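Local coordinates for cytoplasmic protein (Cryptococcus neoformans var. grubii serotype A, PDB 7LPO) that probably hydrolyses steryl beta-glucosides, releasing glucose from the sterol, as a glycoside hydrolase of family 5, at residues C164-P168 with Y169-A173; M197-G200 with T201-H205; H452-G456 with L457-T461. All blocks are in the same frame, centred on the assembly; numbering follows the deposited sequence.

Contact 1 (C164-P168 with Y169-A173)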
loop_
_atom_site.group_PDB
_atom_site.type_symbol
_atom_site.label_atom_id
_atom_site.label_comp_id
_atom_site.label_asym_id
_atom_site.label_seq_id
_atom_site.Cartn_x
_atom_site.Cartn_y
_atom_site.Cartn_z
ATOM N N CYS A 164 -0.460 12.220 -22.216
ATOM C CA CYS A 164 -0.611 10.927 -22.876
ATOM C C CYS A 164 -1.614 10.953 -24.024
ATOM O O CYS A 164 -1.888 9.900 -24.614
ATOM C CB CYS A 164 -1.029 9.863 -21.857
ATOM S SG CYS A 164 0.273 9.519 -20.624
ATOM N N GLY A 165 -2.147 12.124 -24.367
ATOM C CA GLY A 165 -3.052 12.233 -25.492
ATOM C C GLY A 165 -4.443 11.722 -25.227
ATOM O O GLY A 165 -5.133 11.322 -26.163
ATOM N N ILE A 166 -4.877 11.733 -23.974
ATOM C CA ILE A 166 -6.154 11.172 -23.559
ATOM C C ILE A 166 -7.056 12.329 -23.166
ATOM O O ILE A 166 -6.623 13.240 -22.452
ATOM C CB ILE A 166 -5.977 10.185 -22.388
ATOM C CG1 ILE A 166 -5.411 8.859 -22.893
ATOM C CG2 ILE A 166 -7.295 9.939 -21.682
ATOM C CD1 ILE A 166 -4.777 8.011 -21.812
ATOM N N ASP A 167 -8.296 12.307 -23.652
ATOM C CA ASP A 167 -9.302 13.278 -23.240
ATOM C C ASP A 167 -9.990 12.762 -21.983
ATOM O O ASP A 167 -10.781 11.803 -22.072
ATOM C CB ASP A 167 -10.318 13.507 -24.345
ATOM C CG ASP A 167 -11.168 14.766 -24.115
ATOM O OD1 ASP A 167 -11.341 15.156 -22.933
ATOM O OD2 ASP A 167 -11.656 15.365 -25.111
ATOM N N PRO A 168 -9.745 13.355 -20.810
ATOM C CA PRO A 168 -10.323 12.793 -19.572
ATOM C C PRO A 168 -11.839 12.663 -19.599
ATOM O O PRO A 168 -12.394 11.768 -18.948
ATOM C CB PRO A 168 -9.875 13.783 -18.485
ATOM C CG PRO A 168 -8.712 14.565 -19.097
ATOM C CD PRO A 168 -8.978 14.599 -20.575
ATOM N N TYR A 169 -12.531 13.527 -20.336
ATOM C CA TYR A 169 -13.985 13.511 -20.356
ATOM C C TYR A 169 -14.568 12.381 -21.188
ATOM O O TYR A 169 -15.788 12.189 -21.155
ATOM C CB TYR A 169 -14.473 14.863 -20.858
ATOM C CG TYR A 169 -13.943 15.945 -19.958
ATOM C CD1 TYR A 169 -14.399 16.056 -18.652
ATOM C CD2 TYR A 169 -12.960 16.816 -20.383
ATOM C CE1 TYR A 169 -13.907 17.021 -17.800
ATOM C CE2 TYR A 169 -12.469 17.797 -19.541
ATOM C CZ TYR A 169 -12.946 17.891 -18.250
ATOM O OH TYR A 169 -12.467 18.855 -17.394
ATOM N N HIS A 170 -13.738 11.609 -21.889
ATOM C CA HIS A 170 -14.220 10.491 -22.689
ATOM C C HIS A 170 -13.909 9.139 -22.052
ATOM O O HIS A 170 -14.190 8.098 -22.659
ATOM C CB HIS A 170 -13.634 10.579 -24.099
ATOM C CG HIS A 170 -14.076 11.798 -24.847
ATOM N ND1 HIS A 170 -13.520 12.180 -26.049
ATOM C CD2 HIS A 170 -15.010 12.733 -24.554
ATOM C CE1 HIS A 170 -14.092 13.294 -26.464
ATOM N NE2 HIS A 170 -15.002 13.649 -25.577
ATOM N N LEU A 171 -13.347 9.134 -20.838
ATOM C CA LEU A 171 -12.972 7.890 -20.178
ATOM C C LEU A 171 -14.186 7.011 -19.924
ATOM O O LEU A 171 -14.147 5.800 -20.165
ATOM C CB LEU A 171 -12.265 8.203 -18.857
ATOM C CG LEU A 171 -10.892 8.871 -18.967
ATOM C CD1 LEU A 171 -10.453 9.515 -17.655
ATOM C CD2 LEU A 171 -9.880 7.808 -19.425
ATOM N N THR A 172 -15.280 7.608 -19.456
ATOM C CA THR A 172 -16.466 6.838 -19.095
ATOM C C THR A 172 -17.187 6.313 -20.331
ATOM O O THR A 172 -17.590 5.145 -20.372
ATOM C CB THR A 172 -17.401 7.709 -18.255
ATOM O OG1 THR A 172 -16.753 8.053 -17.022
ATOM C CG2 THR A 172 -18.712 6.986 -17.969
ATOM N N ALA A 173 -17.379 7.166 -21.342
ATOM C CA ALA A 173 -18.110 6.746 -22.537
ATOM C C ALA A 173 -17.445 5.544 -23.196
ATOM O O ALA A 173 -18.130 4.621 -23.655
ATOM C CB ALA A 173 -18.211 7.910 -23.522
HETATM O O HOH W 1 -14.940 10.357 -18.616
#

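Contact 2 (M197-G200 with T201-H205)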
loop_
_atom_site.group_PDB
_atom_site.type_symbol
_atom_site.label_atom_id
_atom_site.label_comp_id
_atom_site.label_asym_id
_atom_site.label_seq_id
_atom_site.Cartn_x
_atom_site.Cartn_y
_atom_site.Cartn_z
ATOM N N MET A 197 -14.891 -3.147 -4.936
ATOM C CA MET A 197 -13.521 -3.408 -5.366
ATOM C C MET A 197 -13.369 -3.399 -6.878
ATOM O O MET A 197 -12.367 -3.897 -7.407
ATOM C CB MET A 197 -13.023 -4.744 -4.812
ATOM C CG MET A 197 -12.847 -4.793 -3.291
ATOM S SD MET A 197 -12.154 -3.295 -2.549
ATOM C CE MET A 197 -10.447 -3.683 -2.469
ATOM N N ILE A 198 -14.345 -2.856 -7.608
ATOM C CA ILE A 198 -14.193 -2.822 -9.053
ATOM C C ILE A 198 -13.128 -1.814 -9.463
ATOM O O ILE A 198 -12.605 -1.892 -10.579
ATOM C CB ILE A 198 -15.538 -2.525 -9.739
ATOM C CG1 ILE A 198 -15.471 -2.938 -11.214
ATOM C CG2 ILE A 198 -15.899 -1.075 -9.613
ATOM C CD1 ILE A 198 -16.827 -2.926 -11.914
ATOM N N TRP A 199 -12.767 -0.883 -8.574
ATOM C CA TRP A 199 -11.786 0.134 -8.937
ATOM C C TRP A 199 -10.497 -0.504 -9.425
ATOM O O TRP A 199 -9.788 0.075 -10.265
ATOM C CB TRP A 199 -11.518 1.062 -7.745
ATOM C CG TRP A 199 -10.790 0.399 -6.613
ATOM C CD1 TRP A 199 -11.340 -0.131 -5.479
ATOM C CD2 TRP A 199 -9.380 0.200 -6.504
ATOM N NE1 TRP A 199 -10.352 -0.659 -4.673
ATOM C CE2 TRP A 199 -9.142 -0.467 -5.284
ATOM C CE3 TRP A 199 -8.289 0.521 -7.321
ATOM C CZ2 TRP A 199 -7.871 -0.829 -4.872
ATOM C CZ3 TRP A 199 -7.022 0.165 -6.901
ATOM C CH2 TRP A 199 -6.827 -0.501 -5.687
ATOM N N GLY A 200 -10.183 -1.702 -8.922
ATOM C CA GLY A 200 -8.924 -2.346 -9.248
ATOM C C GLY A 200 -8.846 -2.840 -10.680
ATOM O O GLY A 200 -7.743 -2.971 -11.227
ATOM N N THR A 201 -9.991 -3.116 -11.304
ATOM C CA THR A 201 -10.009 -3.534 -12.706
ATOM C C THR A 201 -9.572 -2.425 -13.660
ATOM O O THR A 201 -9.327 -2.697 -14.845
ATOM C CB THR A 201 -11.412 -4.025 -13.117
ATOM O OG1 THR A 201 -12.346 -2.932 -13.151
ATOM C CG2 THR A 201 -11.912 -5.093 -12.152
ATOM N N ASN A 202 -9.480 -1.183 -13.183
ATOM C CA ASN A 202 -8.985 -0.116 -14.043
ATOM C C ASN A 202 -7.588 -0.427 -14.557
ATOM O O ASN A 202 -7.235 -0.008 -15.659
ATOM C CB ASN A 202 -9.031 1.216 -13.295
ATOM C CG ASN A 202 -10.437 1.828 -13.297
ATOM O OD1 ASN A 202 -11.063 1.960 -14.341
ATOM N ND2 ASN A 202 -10.936 2.172 -12.134
ATOM N N TYR A 203 -6.802 -1.213 -13.817
ATOM C CA TYR A 203 -5.473 -1.588 -14.304
ATOM C C TYR A 203 -5.534 -2.339 -15.629
ATOM O O TYR A 203 -4.554 -2.334 -16.383
ATOM C CB TYR A 203 -4.727 -2.460 -13.286
ATOM C CG TYR A 203 -4.149 -1.711 -12.108
ATOM C CD1 TYR A 203 -3.156 -0.740 -12.280
ATOM C CD2 TYR A 203 -4.581 -1.983 -10.822
ATOM C CE1 TYR A 203 -2.625 -0.051 -11.198
ATOM C CE2 TYR A 203 -4.056 -1.310 -9.734
ATOM C CZ TYR A 203 -3.089 -0.335 -9.922
ATOM O OH TYR A 203 -2.589 0.336 -8.821
ATOM N N THR A 204 -6.658 -2.983 -15.929
ATOM C CA THR A 204 -6.820 -3.752 -17.155
ATOM C C THR A 204 -7.901 -3.157 -18.050
ATOM O O THR A 204 -8.523 -3.870 -18.838
ATOM C CB THR A 204 -7.126 -5.223 -16.846
ATOM O OG1 THR A 204 -8.285 -5.340 -16.017
ATOM C CG2 THR A 204 -5.946 -5.880 -16.118
ATOM N N HIS A 205 -8.130 -1.853 -17.943
ATOM C CA HIS A 205 -8.878 -1.111 -18.944
ATOM C C HIS A 205 -7.933 -0.168 -19.682
ATOM O O HIS A 205 -6.783 0.037 -19.287
ATOM C CB HIS A 205 -10.031 -0.342 -18.306
ATOM C CG HIS A 205 -11.213 -1.193 -17.964
ATOM N ND1 HIS A 205 -11.158 -2.188 -17.017
ATOM C CD2 HIS A 205 -12.488 -1.187 -18.426
ATOM C CE1 HIS A 205 -12.345 -2.756 -16.900
ATOM N NE2 HIS A 205 -13.170 -2.166 -17.743
#

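Contact 3 (H452-G456 with L457-T461)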
loop_
_atom_site.group_PDB
_atom_site.type_symbol
_atom_site.label_atom_id
_atom_site.label_comp_id
_atom_site.label_asym_id
_atom_site.label_seq_id
_atom_site.Cartn_x
_atom_site.Cartn_y
_atom_site.Cartn_z
ATOM N N HIS A 452 3.231 -5.888 -0.219
ATOM C CA HIS A 452 1.909 -5.813 0.381
ATOM C C HIS A 452 1.290 -7.205 0.412
ATOM O O HIS A 452 1.625 -8.071 -0.398
ATOM C CB HIS A 452 1.005 -4.848 -0.387
ATOM C CG HIS A 452 1.550 -3.454 -0.467
ATOM N ND1 HIS A 452 0.944 -2.462 -1.205
ATOM C CD2 HIS A 452 2.642 -2.886 0.099
ATOM C CE1 HIS A 452 1.643 -1.348 -1.100
ATOM N NE2 HIS A 452 2.676 -1.575 -0.311
ATOM N N PHE A 453 0.411 -7.429 1.383
ATOM C CA PHE A 453 -0.356 -8.663 1.425
ATOM C C PHE A 453 -1.756 -8.387 1.937
ATOM O O PHE A 453 -1.924 -7.765 2.989
ATOM C CB PHE A 453 0.281 -9.725 2.318
ATOM C CG PHE A 453 -0.545 -10.971 2.407
ATOM C CD1 PHE A 453 -0.403 -11.974 1.466
ATOM C CD2 PHE A 453 -1.496 -11.125 3.400
ATOM C CE1 PHE A 453 -1.180 -13.117 1.525
ATOM C CE2 PHE A 453 -2.270 -12.273 3.457
ATOM C CZ PHE A 453 -2.110 -13.262 2.510
ATOM N N TYR A 454 -2.752 -8.882 1.211
ATOM C CA TYR A 454 -4.139 -8.833 1.640
ATOM C C TYR A 454 -4.736 -10.227 1.567
ATOM O O TYR A 454 -4.474 -10.971 0.621
ATOM C CB TYR A 454 -4.966 -7.878 0.771
ATOM C CG TYR A 454 -4.667 -6.424 1.039
ATOM C CD1 TYR A 454 -5.345 -5.728 2.027
ATOM C CD2 TYR A 454 -3.702 -5.748 0.306
ATOM C CE1 TYR A 454 -5.065 -4.402 2.285
ATOM C CE2 TYR A 454 -3.425 -4.425 0.550
ATOM C CZ TYR A 454 -4.110 -3.757 1.542
ATOM O OH TYR A 454 -3.849 -2.431 1.779
ATOM N N ASP A 455 -5.530 -10.575 2.583
ATOM C CA ASP A 455 -6.475 -11.681 2.502
ATOM C C ASP A 455 -7.495 -11.321 1.424
ATOM O O ASP A 455 -8.527 -10.694 1.708
ATOM C CB ASP A 455 -7.117 -11.910 3.865
ATOM C CG ASP A 455 -8.183 -12.998 3.848
ATOM O OD1 ASP A 455 -8.510 -13.547 2.772
ATOM O OD2 ASP A 455 -8.705 -13.286 4.938
ATOM N N GLY A 456 -7.193 -11.715 0.183
ATOM C CA GLY A 456 -7.965 -11.244 -0.955
ATOM C C GLY A 456 -9.411 -11.699 -0.940
ATOM O O GLY A 456 -10.309 -10.940 -1.310
ATOM N N LEU A 457 -9.657 -12.946 -0.541
ATOM C CA LEU A 457 -11.035 -13.412 -0.461
ATOM C C LEU A 457 -11.857 -12.507 0.451
ATOM O O LEU A 457 -12.989 -12.129 0.124
ATOM C CB LEU A 457 -11.071 -14.857 0.039
ATOM C CG LEU A 457 -12.488 -15.392 0.265
ATOM C CD1 LEU A 457 -13.218 -15.510 -1.073
ATOM C CD2 LEU A 457 -12.496 -16.732 0.980
ATOM N N THR A 458 -11.322 -12.193 1.628
ATOM C CA THR A 458 -12.040 -11.334 2.561
ATOM C C THR A 458 -12.211 -9.930 1.996
ATOM O O THR A 458 -13.302 -9.348 2.062
ATOM C CB THR A 458 -11.296 -11.297 3.896
ATOM O OG1 THR A 458 -11.159 -12.639 4.398
ATOM C CG2 THR A 458 -12.038 -10.452 4.901
ATOM N N LEU A 459 -11.145 -9.383 1.412
ATOM C CA LEU A 459 -11.203 -8.040 0.850
ATOM C C LEU A 459 -12.265 -7.937 -0.238
ATOM O O LEU A 459 -13.079 -7.009 -0.237
ATOM C CB LEU A 459 -9.832 -7.668 0.300
ATOM C CG LEU A 459 -9.564 -6.220 -0.090
ATOM C CD1 LEU A 459 -9.663 -5.324 1.109
ATOM C CD2 LEU A 459 -8.190 -6.120 -0.738
ATOM N N MET A 460 -12.284 -8.891 -1.172
ATOM C CA MET A 460 -13.175 -8.752 -2.322
ATOM C C MET A 460 -14.626 -9.065 -1.980
ATOM O O MET A 460 -15.540 -8.437 -2.527
ATOM C CB MET A 460 -12.711 -9.656 -3.463
ATOM C CG MET A 460 -11.251 -9.478 -3.839
ATOM S SD MET A 460 -10.845 -7.809 -4.448
ATOM C CE MET A 460 -11.875 -7.724 -5.884
ATOM N N THR A 461 -14.869 -10.041 -1.110
ATOM C CA THR A 461 -16.234 -10.434 -0.781
ATOM C C THR A 461 -16.798 -9.649 0.389
ATOM O O THR A 461 -18.004 -9.762 0.663
ATOM C CB THR A 461 -16.298 -11.927 -0.456
ATOM O OG1 THR A 461 -15.543 -12.188 0.733
ATOM C CG2 THR A 461 -15.732 -12.750 -1.605
HETATM O O HOH W 2 -7.660 -14.895 0.737
#

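Contact 1 (C164-P168 with Y169-A173)
D167 accepts bonds from Y169 and H170 across a type I beta turn (D167-H170) that also contains an Asx turn. Two hydrogen bonds define the pair: H170 N gives its proton to D167 O at 3.0 Å, nearly straight at 167°, and Y169 N reaches D167 OD1 at 3.3 Å from above the carboxylate plane. With CG anti to the backbone N (chi1 -165°), the carboxylate lies beside the following peptides and OD1 can meet Y169 N. P168 suits the first corner of the turn, since its ring holds phi near the value this corner needs and it has no N-H to satisfy. A weak third bond, L171 N to P168 O at 3.4 Å, carries the chain into helical angles, and a water extends this by bridging P168 O and T172 N.

The carboxylate also meets two rings. OD2 sits 3.4 Å above one face of the H170 imidazole, offset toward its rim, with the planes only 33° apart, while D167 CB makes an off-centre CH-pi contact to the same ring. OD1 comes within 3.4 Å of Y169 CD2. Beyond the turn, OD2 forms a salt bridge with R348, H170 ND1 bonds to K337 O and Y169 OH to E66.

Among apolar groups, I166 CG2 touches L171 CD2 at 4.0 Å, the two branched chains crossing at about a right angle. Both are buried: I166 and L171 rest on helix 206-221, L171 and P168 on helix 159-163, and Y169 lies against R348 of helix 342-348.

Contact 2 (M197-G200 with T201-H205)
T201 bonds back to I198 twice, within a 3-10 helix that spans residues 198-203 and belongs to the loop joining helices 159-163 and 206-221. Its backbone N reaches I198 O at 3.0 Å, as the three-residue repeat requires, and OG1 donates to the same oxygen at 2.8 Å, lying in the carbonyl plane. Threonine can do this because chi1 (69°) sets OG1 between backbone N and carbonyl carbon, so a buried hydroxyl is satisfied locally and one carbonyl is gripped by two donors.

N202 repeats the pattern on W199 O: its backbone N bonds at 3.2 Å and ND2 adds a weak, bent bond. The other end of the amide, OD1, is taken by Y178 N. Y203 N then closes on G200 O at 3.3 Å, and its ring passes along that turn, with CD2 3.3 Å from the same oxygen and CE2 4.4 Å from W199 CZ3. Y203 OH goes on to bond V146 N, while the W199 indole lies edge-to-face with W585 and close to a bound Tris molecule.

After T204 the chain reaches H205, the N-cap position of helix 206-221. There T201 O receives T204 N from one face of its plane and H205 ND1 from the other, the latter at 2.9 Å with the oxygen close to the plane of the imidazole.

Contact 3 (H452-G456 with L457-T461)
D455 and G456 start helix 456-461 with the first bonds of a regular alpha-helical ladder, D455 O accepting from L459 N at 2.9 Å and G456 O from M460 N at 2.8 Å, with D455 also the centre of an inverse gamma turn.

D455 is the N-cap, and both of its carboxylate oxygens turn to T458. OD1 accepts from T458 N in a straight but weak capping bond of 3.3 Å, so that an N-H of the first turn, which has no helical carbonyl before it, finds a partner. OD2 receives the hydroxyl proton of T458 OG1 at 2.6 Å, from well above the carboxylate plane. Aspartate suits the site because CG anti to the backbone N (chi1 177°) directs its short chain at the opening turn, where the negative charge probably also interacts well with the helix dipole. OD1 has further company: N468 ND2 bonds to it, and a water donates to D455 OD1 at 2.6 Å and accepts from L457 N, bridging the two.

G456 is the first helical residue and already has helical backbone angles. Ahead of the cap, L459 CD2 packs against Y454 CG at 4.0 Å, a methyl group set obliquely to the ring, beside the root of the side chain. The far end of that tyrosine is polar: Y454 OH hydrogen-bonds E521 and the amine of a bound Tris, which suggests that the residue lines a pocket. The next carbonyl, L457 O, takes T461 N and T461 OG1 from opposite faces of its plane.

Around the helix, L457 lies on strand 467-469, M460 and T461 touch F318 of strand 311-319, and D455 reaches I497 of helix 490-512, while F453 pairs through its backbone with E521 of strand 518-522.

How the contacts relate
The three contacts come in series along the chain, and the first two lie in one long loop between helices 159-163 and 206-221. This loop and helix 456-461 probably belong to the family's TIM-barrel catalytic domain. Contact 1 rests against helix 206-221, whereas contact 2 leads directly into its N-terminus; their centres are 16 Å apart and they do not touch. Contacts 2 and 3, centres 15 Å apart, do meet: M197 CB packs 3.4 Å from M460 CE. W199 and Y454 both lie beside bound Tris, consistent with a shared pocket, probably the substrate site. Contact 1, its centre 30 Å from that of contact 3, lies near the loop's start, just after helix 159-163.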